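Local coordinates for protein molybdopterin converting factor, subunit 1 (MoaD) (Helicobacter pylori, PDB 3RPF) that probably serves as the ubiquitin-like sulfur-carrier subunit of molybdopterin synthase, which converts the cofactor precursor to molybdopterin together with the catalytic subunit, at residues F8-E13 with L67-C72. Residues are numbered along the deposited sequence; the frame is centred on the assembly and turned at random.
Sequences FGPIKE and LLPPVC
F8 N donates a hydrogen bond to L67 O, 3.2 Å away and fairly straight at 160°. It continues the parallel pairing of strands 4-7 and 64-68 just past the end of 4-7. Past it, F8 to I11 form a type II' turn with G9 at positive phi.

The other side-chain contacts are mostly apolar. The ring of P69 meets three residues of the turn. P69 CG lies 3.8 Å from I11 CD1. It is 3.9 Å from P10 CD, and the P10 and P69 rings pass one another, running opposite ways. P69 CG also sits against the carbonyl oxygen F8 O, at 3.3 Å. I11 chi2 is extended (166°), which carries CD1 out to L67 CB at 4.1 Å. The F8 and L68 side chains run alongside each other in the same direction, with CD2 of each 3.6 Å apart.

W39 touches P10, I11 and P69. The F8 ring stacks on Y54 of the catalytic subunit, whose W122 and Y133 hydrogen-bond P69 O and P70 O. The C-terminal tail leaves the ubiquitin-like fold after strand 64-68 and runs along the catalytic subunit, as in other MoaD proteins. The contact joins the ends of neighbouring parallel strands 4-7 and 64-68, and strand 44-47 flanks 64-68 on its other side.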
# COMPACT_ATOMS: atom_id res chain seq x y z
N PHE D 8 -4.49 -22.65 -22.17
CA PHE D 8 -4.07 -22.30 -20.83
C PHE D 8 -5.17 -22.39 -19.77
O PHE D 8 -6.34 -22.37 -20.08
CB PHE D 8 -3.44 -20.91 -20.83
CG PHE D 8 -2.01 -20.90 -21.26
CD1 PHE D 8 -1.01 -21.19 -20.37
CD2 PHE D 8 -1.68 -20.63 -22.57
CE1 PHE D 8 0.29 -21.18 -20.76
CE2 PHE D 8 -0.37 -20.62 -22.97
CZ PHE D 8 0.61 -20.90 -22.06
N GLY D 9 -4.74 -22.48 -18.53
CA GLY D 9 -5.66 -22.52 -17.41
C GLY D 9 -6.65 -23.66 -17.40
O GLY D 9 -6.29 -24.80 -17.57
N PRO D 10 -7.91 -23.32 -17.19
CA PRO D 10 -8.99 -24.31 -17.02
C PRO D 10 -9.26 -25.19 -18.24
O PRO D 10 -9.83 -26.26 -18.07
CB PRO D 10 -10.21 -23.44 -16.69
CG PRO D 10 -9.85 -22.09 -17.14
CD PRO D 10 -8.39 -21.97 -16.91
N ILE D 11 -8.92 -24.74 -19.44
CA ILE D 11 -9.25 -25.51 -20.62
C ILE D 11 -8.66 -26.91 -20.53
O ILE D 11 -7.52 -27.09 -20.15
CB ILE D 11 -8.72 -24.87 -21.87
CG1 ILE D 11 -9.37 -23.51 -22.07
CG2 ILE D 11 -9.01 -25.75 -23.04
CD1 ILE D 11 -8.68 -22.70 -23.08
N LYS D 12 -9.52 -27.89 -20.74
CA LYS D 12 -9.16 -29.31 -20.75
C LYS D 12 -8.35 -29.86 -21.94
O LYS D 12 -7.50 -30.72 -21.79
CB LYS D 12 -10.39 -30.16 -20.45
CG LYS D 12 -10.85 -30.05 -19.02
CD LYS D 12 -9.84 -30.67 -18.07
CE LYS D 12 -10.45 -30.94 -16.71
NZ LYS D 12 -11.82 -30.42 -16.59
N GLU D 13 -8.66 -29.40 -23.13
CA GLU D 13 -8.01 -29.88 -24.34
C GLU D 13 -6.48 -29.90 -24.25
O GLU D 13 -5.87 -28.99 -23.69
CB GLU D 13 -8.43 -29.05 -25.55
CG GLU D 13 -7.71 -29.43 -26.85
CD GLU D 13 -8.18 -30.78 -27.40
OE1 GLU D 13 -9.26 -31.25 -26.99
OE2 GLU D 13 -7.46 -31.36 -28.26
N LEU D 67 -4.65 -19.79 -26.28
CA LEU D 67 -5.98 -19.42 -25.81
C LEU D 67 -5.96 -19.12 -24.31
O LEU D 67 -5.51 -19.95 -23.51
CB LEU D 67 -6.99 -20.54 -26.09
CG LEU D 67 -7.61 -20.62 -27.49
CD1 LEU D 67 -6.77 -21.49 -28.42
CD2 LEU D 67 -9.05 -21.13 -27.44
N LEU D 68 -6.47 -17.94 -23.94
CA LEU D 68 -6.41 -17.44 -22.57
C LEU D 68 -7.80 -17.14 -22.03
O LEU D 68 -8.42 -16.14 -22.41
CB LEU D 68 -5.55 -16.18 -22.52
CG LEU D 68 -4.23 -16.23 -23.29
CD1 LEU D 68 -3.42 -14.96 -23.08
CD2 LEU D 68 -3.42 -17.44 -22.89
N PRO D 69 -8.30 -18.00 -21.13
CA PRO D 69 -9.60 -17.83 -20.46
C PRO D 69 -9.52 -16.68 -19.46
O PRO D 69 -8.42 -16.24 -19.14
CB PRO D 69 -9.77 -19.16 -19.71
CG PRO D 69 -8.76 -20.09 -20.28
CD PRO D 69 -7.62 -19.24 -20.72
N PRO D 70 -10.68 -16.20 -18.97
CA PRO D 70 -10.66 -15.11 -17.98
C PRO D 70 -9.73 -15.42 -16.79
O PRO D 70 -9.68 -16.56 -16.32
CB PRO D 70 -12.12 -15.04 -17.52
CG PRO D 70 -12.90 -15.58 -18.69
CD PRO D 70 -12.04 -16.63 -19.32
N VAL D 71 -9.03 -14.39 -16.30
CA VAL D 71 -7.94 -14.55 -15.33
C VAL D 71 -8.35 -14.13 -13.92
O VAL D 71 -9.37 -13.47 -13.74
CB VAL D 71 -6.71 -13.71 -15.75
CG1 VAL D 71 -6.26 -14.10 -17.16
CG2 VAL D 71 -7.05 -12.22 -15.70
N CYS D 72 -7.55 -14.50 -12.92
CA CYS D 72 -7.84 -14.02 -11.55
C CYS D 72 -6.65 -14.12 -10.60
O CYS D 72 -6.71 -14.81 -9.58
CB CYS D 72 -9.03 -14.77 -10.96
SG CYS D 72 -9.76 -13.97 -9.49